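Local coordinates for D-isomer specific 2-hydroxyacid dehydrogenase family protein (Desulfovibrio vulgaris, PDB 5TX7) that probably catalyses the NAD-dependent interconversion of D-2-hydroxyacids and 2-oxoacids, at residues 152-157 with 207-212; 203-208 with 231-236; 238-243 with 263-268; 259-264 with 279-284. All coordinates share one frame; numbering follows the deposited sequence.

Contact 1 of 4, residues 152-157 with 207-212; sequences GIVGFG and LHCPLT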
loop_
_atom_site.group_PDB
_atom_site.type_symbol
_atom_site.label_atom_id
_atom_site.label_comp_id
_atom_site.label_asym_id
_atom_site.label_seq_id
_atom_site.Cartn_x
_atom_site.Cartn_y
_atom_site.Cartn_z
ATOM N N GLY A 152 4.976 1.905 -16.098
ATOM C CA GLY A 152 5.096 2.948 -17.109
ATOM C C GLY A 152 4.609 4.238 -16.498
ATOM O O GLY A 152 3.484 4.303 -16.004
ATOM N N ILE A 153 5.457 5.258 -16.520
ATOM C CA ILE A 153 5.203 6.522 -15.828
ATOM C C ILE A 153 5.088 7.621 -16.879
ATOM O O ILE A 153 6.068 7.955 -17.535
ATOM C CB ILE A 153 6.341 6.808 -14.818
ATOM C CG1 ILE A 153 6.372 5.699 -13.768
ATOM C CG2 ILE A 153 6.187 8.171 -14.161
ATOM C CD1 ILE A 153 7.541 5.772 -12.814
ATOM N N VAL A 154 3.881 8.152 -17.037
ATOM C CA VAL A 154 3.581 9.196 -18.010
ATOM C C VAL A 154 3.798 10.539 -17.337
ATOM O O VAL A 154 2.955 11.005 -16.584
ATOM C CB VAL A 154 2.118 9.064 -18.527
ATOM C CG1 VAL A 154 1.783 10.145 -19.544
ATOM C CG2 VAL A 154 1.897 7.691 -19.148
ATOM N N GLY A 155 4.945 11.155 -17.610
ATOM C CA GLY A 155 5.337 12.436 -16.980
ATOM C C GLY A 155 6.341 12.139 -15.881
ATOM O O GLY A 155 6.070 11.312 -15.020
ATOM N N PHE A 156 7.512 12.779 -15.925
ATOM C CA PHE A 156 8.635 12.398 -15.056
ATOM C C PHE A 156 9.205 13.607 -14.322
ATOM O O PHE A 156 10.425 13.804 -14.240
ATOM C CB PHE A 156 9.703 11.651 -15.881
ATOM C CG PHE A 156 10.484 10.610 -15.107
ATOM C CD1 PHE A 156 9.835 9.683 -14.276
ATOM C CD2 PHE A 156 11.874 10.513 -15.252
ATOM C CE1 PHE A 156 10.562 8.725 -13.588
ATOM C CE2 PHE A 156 12.591 9.548 -14.582
ATOM C CZ PHE A 156 11.940 8.653 -13.738
ATOM N N GLY A 157 8.301 14.406 -13.757
ATOM C CA GLY A 157 8.648 15.405 -12.745
ATOM C C GLY A 157 8.882 14.722 -11.405
ATOM O O GLY A 157 9.091 13.511 -11.346
ATOM N N LEU A 207 -0.275 8.049 -14.273
ATOM C CA LEU A 207 -0.260 9.366 -14.924
ATOM C C LEU A 207 0.237 10.470 -14.005
ATOM O O LEU A 207 -0.244 10.616 -12.878
ATOM C CB LEU A 207 -1.660 9.721 -15.427
ATOM C CG LEU A 207 -2.323 8.713 -16.382
ATOM C CD1 LEU A 207 -3.610 9.313 -16.939
ATOM C CD2 LEU A 207 -1.413 8.264 -17.521
ATOM N N HIS A 208 1.205 11.249 -14.494
ATOM C CA HIS A 208 1.869 12.298 -13.705
ATOM C C HIS A 208 2.234 13.527 -14.539
ATOM O O HIS A 208 3.280 14.146 -14.326
ATOM C CB HIS A 208 3.124 11.721 -13.040
ATOM C CG HIS A 208 2.823 10.600 -12.112
ATOM N ND1 HIS A 208 2.305 10.817 -10.856
ATOM C CD2 HIS A 208 2.863 9.259 -12.280
ATOM C CE1 HIS A 208 2.082 9.661 -10.266
ATOM N NE2 HIS A 208 2.413 8.696 -11.113
ATOM N N CYS A 209 1.348 13.879 -15.463
ATOM C CA CYS A 209 1.577 14.953 -16.420
ATOM C C CYS A 209 0.479 16.010 -16.304
ATOM O O CYS A 209 -0.647 15.706 -15.888
ATOM C CB CYS A 209 1.635 14.413 -17.853
ATOM S SG CYS A 209 0.199 13.441 -18.389
ATOM N N PRO A 210 0.807 17.267 -16.655
ATOM C CA PRO A 210 -0.232 18.295 -16.599
ATOM C C PRO A 210 -1.255 18.130 -17.724
ATOM O O PRO A 210 -0.930 17.554 -18.768
ATOM C CB PRO A 210 0.544 19.611 -16.725
ATOM C CG PRO A 210 1.900 19.259 -17.223
ATOM C CD PRO A 210 2.090 17.777 -17.170
ATOM N N LEU A 211 -2.477 18.609 -17.491
ATOM C CA LEU A 211 -3.512 18.618 -18.522
ATOM C C LEU A 211 -3.307 19.829 -19.433
ATOM O O LEU A 211 -3.250 20.957 -18.963
ATOM C CB LEU A 211 -4.913 18.655 -17.895
ATOM C CG LEU A 211 -6.125 18.626 -18.843
ATOM C CD1 LEU A 211 -6.171 17.317 -19.617
ATOM C CD2 LEU A 211 -7.412 18.829 -18.060
ATOM N N THR A 212 -3.171 19.562 -20.729
ATOM C CA THR A 212 -2.998 20.577 -21.770
ATOM C C THR A 212 -3.830 20.128 -22.966
ATOM O O THR A 212 -4.411 19.040 -22.929
ATOM C CB THR A 212 -1.514 20.699 -22.201
ATOM O OG1 THR A 212 -1.040 19.437 -22.704
ATOM C CG2 THR A 212 -0.646 21.146 -21.029
#
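Val154 and His208 are joined by one backbone hydrogen bond. His208 N lies 2.7 Å from Val154 O, close to the line of the carbonyl. The bond closes the parallel pairing of Val154 with Leu207. The side chains of these two residues lie side by side and point the same way, with Val154 CG2 3.7 Å from Leu207 CD2. The other branch of Val154, CG1, stands anti to the backbone N (chi1 180°). It meets the sulfur of Cys209, with SG 3.8 Å from CG1. Past the strand, Gly155 runs beside the turning chain, and its O lies 3.6 Å from His208 CB. The imidazole of His208 crosses Ile153 obliquely, its CD2 4.0 Å from Ile153 CG2. A hydrogen bond between His208 NE2 and Ser206 OG restrains the ring's rotation. Gly155 and Gly157 fit a GxGxxG pattern, consistent with the dinucleotide-binding turn of a Rossmann domain. Gly157 is the N-cap residue of helix 158-169. That helix offers Thr159 and Val163 to His208, and Val163 also touches Ile153. On the other face of the sheet, Leu195 and Leu198 of helix 195-201 pack on Val154.

Contact 2 of 4, residues 203-208 with 231-236; sequences DVVSLH and SYLINT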
loop_
_atom_site.group_PDB
_atom_site.type_symbol
_atom_site.label_atom_id
_atom_site.label_comp_id
_atom_site.label_asym_id
_atom_site.label_seq_id
_atom_site.Cartn_x
_atom_site.Cartn_y
_atom_site.Cartn_z
ATOM N N ASP A 203 2.828 -2.982 -17.718
ATOM C CA ASP A 203 1.790 -3.712 -16.993
ATOM C C ASP A 203 0.982 -2.817 -16.058
ATOM O O ASP A 203 -0.149 -3.146 -15.743
ATOM C CB ASP A 203 2.413 -4.844 -16.174
ATOM C CG ASP A 203 3.117 -5.850 -17.035
ATOM O OD1 ASP A 203 2.458 -6.436 -17.906
ATOM O OD2 ASP A 203 4.355 -6.030 -16.876
ATOM N N VAL A 204 1.597 -1.744 -15.569
ATOM C CA VAL A 204 0.928 -0.732 -14.775
ATOM C C VAL A 204 1.303 0.607 -15.363
ATOM O O VAL A 204 2.476 0.884 -15.545
ATOM C CB VAL A 204 1.398 -0.728 -13.307
ATOM C CG1 VAL A 204 0.636 0.332 -12.501
ATOM C CG2 VAL A 204 1.250 -2.105 -12.691
ATOM N N VAL A 205 0.308 1.447 -15.617
ATOM C CA VAL A 205 0.528 2.789 -16.102
ATOM C C VAL A 205 0.050 3.761 -15.043
ATOM O O VAL A 205 -1.098 3.669 -14.642
ATOM C CB VAL A 205 -0.291 3.057 -17.385
ATOM C CG1 VAL A 205 -0.229 4.536 -17.765
ATOM C CG2 VAL A 205 0.273 2.251 -18.527
ATOM N N SER A 206 0.906 4.713 -14.651
ATOM C CA SER A 206 0.520 5.791 -13.763
ATOM C C SER A 206 0.725 7.166 -14.394
ATOM O O SER A 206 1.793 7.442 -14.935
ATOM C CB SER A 206 1.322 5.711 -12.478
ATOM O OG SER A 206 0.793 6.627 -11.514
ATOM N N LEU A 207 -0.275 8.049 -14.273
ATOM C CA LEU A 207 -0.260 9.366 -14.924
ATOM C C LEU A 207 0.237 10.470 -14.005
ATOM O O LEU A 207 -0.244 10.616 -12.878
ATOM C CB LEU A 207 -1.660 9.721 -15.427
ATOM C CG LEU A 207 -2.323 8.713 -16.382
ATOM C CD1 LEU A 207 -3.610 9.313 -16.939
ATOM C CD2 LEU A 207 -1.413 8.264 -17.521
ATOM N N HIS A 208 1.205 11.249 -14.494
ATOM C CA HIS A 208 1.869 12.298 -13.705
ATOM C C HIS A 208 2.234 13.527 -14.539
ATOM O O HIS A 208 3.280 14.146 -14.326
ATOM C CB HIS A 208 3.124 11.721 -13.040
ATOM C CG HIS A 208 2.823 10.600 -12.112
ATOM N ND1 HIS A 208 2.305 10.817 -10.856
ATOM C CD2 HIS A 208 2.863 9.259 -12.280
ATOM C CE1 HIS A 208 2.082 9.661 -10.266
ATOM N NE2 HIS A 208 2.413 8.696 -11.113
ATOM N N SER A 231 -3.736 -5.592 -17.416
ATOM C CA SER A 231 -2.948 -4.426 -16.965
ATOM C C SER A 231 -3.730 -3.502 -16.035
ATOM O O SER A 231 -4.961 -3.626 -15.879
ATOM C CB SER A 231 -2.423 -3.641 -18.169
ATOM O OG SER A 231 -1.495 -4.442 -18.913
ATOM N N TYR A 232 -2.994 -2.605 -15.378
ATOM C CA TYR A 232 -3.565 -1.675 -14.399
ATOM C C TYR A 232 -3.326 -0.229 -14.822
ATOM O O TYR A 232 -2.248 0.091 -15.325
ATOM C CB TYR A 232 -2.970 -1.912 -13.011
ATOM C CG TYR A 232 -3.330 -3.245 -12.402
ATOM C CD1 TYR A 232 -4.539 -3.424 -11.724
ATOM C CD2 TYR A 232 -2.483 -4.350 -12.530
ATOM C CE1 TYR A 232 -4.874 -4.647 -11.147
ATOM C CE2 TYR A 232 -2.816 -5.580 -11.979
ATOM C CZ TYR A 232 -4.018 -5.737 -11.299
ATOM O OH TYR A 232 -4.343 -6.972 -10.744
ATOM N N LEU A 233 -4.332 0.634 -14.607
ATOM C CA LEU A 233 -4.219 2.091 -14.820
ATOM C C LEU A 233 -4.435 2.859 -13.513
ATOM O O LEU A 233 -5.372 2.577 -12.766
ATOM C CB LEU A 233 -5.268 2.541 -15.835
ATOM C CG LEU A 233 -5.303 4.037 -16.163
ATOM C CD1 LEU A 233 -4.007 4.504 -16.808
ATOM C CD2 LEU A 233 -6.501 4.343 -17.029
ATOM N N ILE A 234 -3.568 3.828 -13.233
ATOM C CA ILE A 234 -3.679 4.664 -12.032
ATOM C C ILE A 234 -3.648 6.107 -12.483
ATOM O O ILE A 234 -2.781 6.488 -13.284
ATOM C CB ILE A 234 -2.498 4.457 -11.046
ATOM C CG1 ILE A 234 -2.286 2.969 -10.704
ATOM C CG2 ILE A 234 -2.733 5.247 -9.762
ATOM C CD1 ILE A 234 -3.412 2.319 -9.902
ATOM N N ASN A 235 -4.560 6.916 -11.955
ATOM C CA ASN A 235 -4.614 8.335 -12.286
ATOM C C ASN A 235 -4.864 9.181 -11.038
ATOM O O ASN A 235 -5.997 9.264 -10.543
ATOM C CB ASN A 235 -5.710 8.591 -13.291
ATOM C CG ASN A 235 -5.754 10.036 -13.764
ATOM O OD1 ASN A 235 -4.752 10.726 -13.776
ATOM N ND2 ASN A 235 -6.924 10.482 -14.192
ATOM N N THR A 236 -3.792 9.791 -10.542
ATOM C CA THR A 236 -3.856 10.769 -9.467
ATOM C C THR A 236 -3.579 12.190 -10.003
ATOM O O THR A 236 -3.381 13.120 -9.210
ATOM C CB THR A 236 -2.783 10.464 -8.409
ATOM O OG1 THR A 236 -1.502 10.451 -9.041
ATOM C CG2 THR A 236 -3.012 9.111 -7.769
HETATM O O HOH W 1 -0.284 -6.453 -17.625
HETATM O O HOH W 2 -1.138 8.705 -11.052
HETATM O O HOH W 3 -0.118 12.563 -10.074
#
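Val204, Val205 and Ser206 pair in parallel with Tyr232, Leu233 and Ile234 in the middle of the Rossmann-type sheet. The two strands, with helix 221-225 between them, form a beta-alpha-beta unit. Their axes differ by 11° in direction. The tight part is the backbone. Tyr232 N donates to Asp203 O, and Val205 N donates to Tyr232 O. Ile234 N lies 2.8 Å from Val205 O, and Leu207 N follows with a bond to Ile234 O. CA-H...O contacts fill in between, such as Ser206 CA to Ile234 O at 3.4 Å. Side chains add to this on both faces. On one, Leu233 CG is anti to the backbone N (chi1 179°), and its CD1 comes 3.9 Å from Val205 CG1. Farther along, Asn235 OD1 lies 3.6 Å from Leu207 CD1. The amide of Asn235 is held by Ala237 N and Arg238 O. The opposite face carries Val204, Ser206, Tyr232 and Ile234; there Val204 CG1 meets Ile234 CG1, and Leu114 of helix 100-116 touches Tyr232. The strand ends are looser and bridged by water. At the start, one water donates to both Asp203 OD1 and Ser231 OG. Asp203 OD1 also forms a salt bridge with Arg228, Asp203 OD2 accepts from Thr150 N, and Ser231 OG bonds to Arg228 O. At the far end, another water accepts from Thr236 N at 2.9 Å and donates to Leu207 O at 2.8 Å.

Contact 3 of 4, residues 238-243 with 263-268; sequences RGPLLD and VLSQEP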
loop_
_atom_site.group_PDB
_atom_site.type_symbol
_atom_site.label_atom_id
_atom_site.label_comp_id
_atom_site.label_asym_id
_atom_site.label_seq_id
_atom_site.Cartn_x
_atom_site.Cartn_y
_atom_site.Cartn_z
ATOM N N ARG A 238 -5.080 14.279 -13.507
ATOM C CA ARG A 238 -6.216 15.092 -13.974
ATOM C C ARG A 238 -7.214 14.201 -14.708
ATOM O O ARG A 238 -6.829 13.393 -15.549
ATOM C CB ARG A 238 -5.748 16.204 -14.916
ATOM C CG ARG A 238 -4.758 17.210 -14.321
ATOM C CD ARG A 238 -5.338 18.048 -13.193
ATOM N NE ARG A 238 -6.593 18.687 -13.576
ATOM C CZ ARG A 238 -6.708 19.787 -14.330
ATOM N NH1 ARG A 238 -5.637 20.431 -14.805
ATOM N NH2 ARG A 238 -7.924 20.257 -14.605
ATOM N N GLY A 239 -8.494 14.354 -14.384
ATOM C CA GLY A 239 -9.575 13.560 -14.986
ATOM C C GLY A 239 -9.621 13.520 -16.505
ATOM O O GLY A 239 -9.666 12.443 -17.084
ATOM N N PRO A 240 -9.577 14.687 -17.164
ATOM C CA PRO A 240 -9.612 14.719 -18.632
ATOM C C PRO A 240 -8.408 14.113 -19.366
ATOM O O PRO A 240 -8.403 14.081 -20.593
ATOM C CB PRO A 240 -9.768 16.222 -18.959
ATOM C CG PRO A 240 -10.377 16.814 -17.748
ATOM C CD PRO A 240 -9.784 16.032 -16.591
ATOM N N LEU A 241 -7.409 13.623 -18.645
ATOM C CA LEU A 241 -6.369 12.794 -19.251
ATOM C C LEU A 241 -6.912 11.470 -19.815
ATOM O O LEU A 241 -6.278 10.875 -20.677
ATOM C CB LEU A 241 -5.232 12.532 -18.248
ATOM C CG LEU A 241 -4.413 13.724 -17.783
ATOM C CD1 LEU A 241 -3.401 13.279 -16.746
ATOM C CD2 LEU A 241 -3.704 14.389 -18.946
ATOM N N LEU A 242 -8.077 11.027 -19.349
ATOM C CA LEU A 242 -8.711 9.783 -19.820
ATOM C C LEU A 242 -9.905 10.034 -20.709
ATOM O O LEU A 242 -10.620 11.013 -20.504
ATOM C CB LEU A 242 -9.289 9.013 -18.632
ATOM C CG LEU A 242 -8.500 8.705 -17.399
ATOM C CD1 LEU A 242 -9.335 7.810 -16.496
ATOM C CD2 LEU A 242 -7.265 8.008 -17.877
ATOM N N ASP A 243 -10.139 9.115 -21.649
ATOM C CA ASP A 243 -11.464 8.943 -22.258
ATOM C C ASP A 243 -12.181 7.957 -21.338
ATOM O O ASP A 243 -11.909 6.752 -21.368
ATOM C CB ASP A 243 -11.350 8.417 -23.698
ATOM C CG ASP A 243 -12.720 8.098 -24.340
ATOM O OD1 ASP A 243 -13.776 8.261 -23.695
ATOM O OD2 ASP A 243 -12.748 7.670 -25.513
ATOM N N VAL A 263 -9.164 11.177 -9.378
ATOM C CA VAL A 263 -9.763 12.302 -10.042
ATOM C C VAL A 263 -10.673 11.773 -11.135
ATOM O O VAL A 263 -10.506 10.633 -11.591
ATOM C CB VAL A 263 -8.689 13.229 -10.620
ATOM C CG1 VAL A 263 -7.825 13.812 -9.507
ATOM C CG2 VAL A 263 -7.828 12.481 -11.631
ATOM N N LEU A 264 -11.632 12.612 -11.510
ATOM C CA LEU A 264 -12.604 12.351 -12.581
ATOM C C LEU A 264 -12.882 13.671 -13.339
ATOM O O LEU A 264 -12.601 14.758 -12.839
ATOM C CB LEU A 264 -13.897 11.783 -12.016
ATOM C CG LEU A 264 -13.841 10.461 -11.250
ATOM C CD1 LEU A 264 -15.244 10.168 -10.661
ATOM C CD2 LEU A 264 -13.429 9.315 -12.157
ATOM N N SER A 265 -13.390 13.563 -14.559
ATOM C CA SER A 265 -13.654 14.737 -15.394
ATOM C C SER A 265 -14.766 15.612 -14.825
ATOM O O SER A 265 -14.700 16.834 -14.991
ATOM C CB SER A 265 -13.972 14.321 -16.823
ATOM O OG SER A 265 -12.848 13.645 -17.375
ATOM N N GLN A 266 -15.758 14.993 -14.175
ATOM C CA GLN A 266 -16.746 15.729 -13.358
ATOM C C GLN A 266 -16.637 15.310 -11.895
ATOM O O GLN A 266 -16.837 14.145 -11.559
ATOM C CB GLN A 266 -18.203 15.555 -13.855
ATOM C CG GLN A 266 -18.740 14.129 -13.916
ATOM C CD GLN A 266 -20.259 14.061 -14.183
ATOM O OE1 GLN A 266 -20.988 15.070 -14.101
ATOM N NE2 GLN A 266 -20.736 12.854 -14.505
ATOM N N GLU A 267 -16.318 16.270 -11.028
ATOM C CA GLU A 267 -16.236 16.062 -9.581
ATOM C C GLU A 267 -17.192 17.031 -8.860
ATOM O O GLU A 267 -17.033 18.238 -8.990
ATOM C CB GLU A 267 -14.803 16.290 -9.106
ATOM C CG GLU A 267 -13.764 15.304 -9.658
ATOM C CD GLU A 267 -12.319 15.697 -9.324
ATOM O OE1 GLU A 267 -12.111 16.381 -8.308
ATOM O OE2 GLU A 267 -11.376 15.326 -10.071
ATOM N N PRO A 268 -18.177 16.548 -8.103
ATOM C CA PRO A 268 -18.454 15.125 -7.888
ATOM C C PRO A 268 -19.122 14.445 -9.097
ATOM O O PRO A 268 -19.711 15.127 -9.941
ATOM C CB PRO A 268 -19.408 15.118 -6.674
ATOM C CG PRO A 268 -19.669 16.544 -6.307
ATOM C CD PRO A 268 -19.130 17.417 -7.391
HETATM O O HOH W 4 -9.559 16.465 -12.967
#
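Gly239 N donates to a water 2.8 Å away, and the same water makes a weak bond to Leu264 O across the contact. No clear direct hydrogen bond joins the two segments. Both are loops that follow parallel strands of the Rossmann-type domain, 231-235 and 256-261. The first loop includes a 3-10 turn at 239-241, where Leu242 N bonds to Gly239 O. The backbones come close at Gly239, whose CA is 3.7 Å from Leu264 C. Val263 and Ser265 meet the turn with their side chains. Val263 CG2 sits between its own backbone N and carbonyl carbon. From there it packs 3.6 Å from Arg238 C, and it also touches Asn235. Ser265 OG, anti to its carbonyl carbon (chi1 -62°), reaches the Gly239-Pro240 peptide and lies 3.3 Å from Gly239 C. Ser265 N is held by Glu244 OE2, from the helix that follows the 3-10 turn. Leu264 points away from the turn, and Trp130 of the second subunit packs on it, on Glu267 and on Pro268. The peptide bond before Pro268 is cis. Arg238, Glu267 and His286 probably correspond to the Arg, Glu and His of the active site in related D-2-hydroxyacid dehydrogenases. Glu267 OE1 reaches His286 ND1, past strand 281-283, while OE2 accepts from Leu264 N within the loop at 3.1 Å. That N-H meets OE2 on its anti side, 28° out of the carboxylate plane.

Contact 4 of 4, residues 259-264 with 279-284; sequences AGLDVL and KNCLIT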
loop_
_atom_site.group_PDB
_atom_site.type_symbol
_atom_site.label_atom_id
_atom_site.label_comp_id
_atom_site.label_asym_id
_atom_site.label_seq_id
_atom_site.Cartn_x
_atom_site.Cartn_y
_atom_site.Cartn_z
ATOM N N ALA A 259 -8.469 -0.349 -12.268
ATOM C CA ALA A 259 -8.161 1.057 -12.392
ATOM C C ALA A 259 -8.322 1.714 -11.031
ATOM O O ALA A 259 -9.264 1.400 -10.315
ATOM C CB ALA A 259 -9.067 1.703 -13.419
ATOM N N GLY A 260 -7.386 2.616 -10.701
ATOM C CA GLY A 260 -7.366 3.355 -9.452
ATOM C C GLY A 260 -7.377 4.838 -9.783
ATOM O O GLY A 260 -6.428 5.354 -10.361
ATOM N N LEU A 261 -8.438 5.532 -9.401
ATOM C CA LEU A 261 -8.664 6.900 -9.854
ATOM C C LEU A 261 -8.928 7.807 -8.667
ATOM O O LEU A 261 -9.829 7.554 -7.886
ATOM C CB LEU A 261 -9.849 6.935 -10.813
ATOM C CG LEU A 261 -9.816 5.912 -11.949
ATOM C CD1 LEU A 261 -11.124 6.001 -12.724
ATOM C CD2 LEU A 261 -8.636 6.122 -12.878
ATOM N N ASP A 262 -8.109 8.841 -8.513
ATOM C CA ASP A 262 -8.339 9.843 -7.498
ATOM C C ASP A 262 -9.010 11.126 -8.064
ATOM O O ASP A 262 -9.393 12.036 -7.327
ATOM C CB ASP A 262 -7.037 10.186 -6.817
ATOM C CG ASP A 262 -7.254 10.954 -5.539
ATOM O OD1 ASP A 262 -8.038 10.482 -4.665
ATOM O OD2 ASP A 262 -6.670 12.062 -5.444
ATOM N N VAL A 263 -9.164 11.177 -9.378
ATOM C CA VAL A 263 -9.763 12.302 -10.042
ATOM C C VAL A 263 -10.673 11.773 -11.135
ATOM O O VAL A 263 -10.506 10.633 -11.591
ATOM C CB VAL A 263 -8.689 13.229 -10.620
ATOM C CG1 VAL A 263 -7.825 13.812 -9.507
ATOM C CG2 VAL A 263 -7.828 12.481 -11.631
ATOM N N LEU A 264 -11.632 12.612 -11.510
ATOM C CA LEU A 264 -12.604 12.351 -12.581
ATOM C C LEU A 264 -12.882 13.671 -13.339
ATOM O O LEU A 264 -12.601 14.758 -12.839
ATOM C CB LEU A 264 -13.897 11.783 -12.016
ATOM C CG LEU A 264 -13.841 10.461 -11.250
ATOM C CD1 LEU A 264 -15.244 10.168 -10.661
ATOM C CD2 LEU A 264 -13.429 9.315 -12.157
ATOM N N LYS A 279 -16.614 -2.598 -13.490
ATOM C CA LYS A 279 -15.985 -3.536 -12.552
ATOM C C LYS A 279 -14.497 -3.214 -12.322
ATOM O O LYS A 279 -13.885 -2.548 -13.128
ATOM C CB LYS A 279 -16.197 -4.977 -12.992
ATOM C CG LYS A 279 -15.452 -5.430 -14.240
ATOM C CD LYS A 279 -16.020 -6.775 -14.696
ATOM C CE LYS A 279 -15.077 -7.533 -15.610
ATOM N NZ LYS A 279 -15.785 -8.730 -16.149
ATOM N N ASN A 280 -13.971 -3.660 -11.179
ATOM C CA ASN A 280 -12.562 -3.492 -10.781
ATOM C C ASN A 280 -12.053 -2.054 -10.849
ATOM O O ASN A 280 -10.884 -1.811 -11.153
ATOM C CB ASN A 280 -11.664 -4.387 -11.631
ATOM C CG ASN A 280 -12.026 -5.851 -11.516
ATOM O OD1 ASN A 280 -12.212 -6.361 -10.412
ATOM N ND2 ASN A 280 -12.121 -6.542 -12.656
ATOM N N CYS A 281 -12.926 -1.096 -10.559
ATOM C CA CYS A 281 -12.561 0.316 -10.572
ATOM C C CYS A 281 -12.590 0.818 -9.137
ATOM O O CYS A 281 -13.605 0.699 -8.446
ATOM C CB CYS A 281 -13.546 1.115 -11.413
ATOM S SG CYS A 281 -12.954 2.784 -11.801
ATOM N N LEU A 282 -11.463 1.365 -8.690
ATOM C CA LEU A 282 -11.312 1.919 -7.354
ATOM C C LEU A 282 -11.212 3.445 -7.470
ATOM O O LEU A 282 -10.410 3.964 -8.243
ATOM C CB LEU A 282 -10.061 1.347 -6.708
ATOM C CG LEU A 282 -9.875 1.480 -5.214
ATOM C CD1 LEU A 282 -10.912 0.633 -4.513
ATOM C CD2 LEU A 282 -8.468 1.014 -4.831
ATOM N N ILE A 283 -12.056 4.161 -6.734
ATOM C CA ILE A 283 -12.155 5.605 -6.863
ATOM C C ILE A 283 -12.041 6.237 -5.475
ATOM O O ILE A 283 -12.667 5.785 -4.517
ATOM C CB ILE A 283 -13.461 6.040 -7.548
ATOM C CG1 ILE A 283 -13.645 5.270 -8.862
ATOM C CG2 ILE A 283 -13.442 7.543 -7.823
ATOM C CD1 ILE A 283 -14.900 5.653 -9.631
ATOM N N THR A 284 -11.227 7.280 -5.376
ATOM C CA THR A 284 -11.065 8.025 -4.141
ATOM C C THR A 284 -11.334 9.510 -4.452
ATOM O O THR A 284 -11.077 9.951 -5.557
ATOM C CB THR A 284 -9.640 7.805 -3.531
ATOM O OG1 THR A 284 -8.635 8.002 -4.517
ATOM C CG2 THR A 284 -9.486 6.380 -3.028
#
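Asp262 and Thr284 cross at about a right angle just past the ends of two parallel strands. Thr284 OG1 donates to Asp262 OD1 over 2.6 Å. The hydroxyl meets OD1 on its anti side, 16° out of the carboxylate plane. Asp262 CG is anti to the backbone N (chi1 -166°), which brings OD1 to Thr284. The carboxylate is gripped again by Leu287 N at OD1 and by Ala288 N at OD2, while Thr284 OG1 also bonds to His106 NE2. Behind this pair, Ala259, Leu261, Cys281 and Ile283 lie on one face of the sheet. Leu261 CD1 touches Cys281 SG at 3.8 Å, and Ile283 CG2 lies 4.3 Å from Leu264 CD1. Leu282 is on the other face, against Leu110 and Glu113 of helix 100-116. The backbones stay in register through alternating bonds, with Leu282 N 2.7 Å from Ala259 O and Leu261 N 2.8 Å from Leu282 O. Ile283 N turns outward and bonds to Asp122 OD1 of the second subunit. Strands 256-261 and 281-283, with helix 274-277 between them, make the last beta-alpha-beta unit at the edge of this Rossmann-type sheet.

Contacts 1, 2 and 4 lie in five neighbouring strands of one seven-stranded parallel sheet, in the order 150-154, 204-207, 231-235, 256-261, 281-283. Contact 1 shares Leu207 and His208 with contact 2, and their centres are about 10 Å apart. Strands 231-235 and 256-261 are neighbours, which joins contact 2 to contact 4. Contact 3 follows contact 2 along the chain and links the loops after these two strands; it shares Val263 and Leu264 with contact 4. The centres of contacts 1 and 4 are about 17 Å apart. The four contacts run from the glycine-rich turn, consistent with NAD binding, to the sheet edge; contacts 3 and 4 both touch the second subunit.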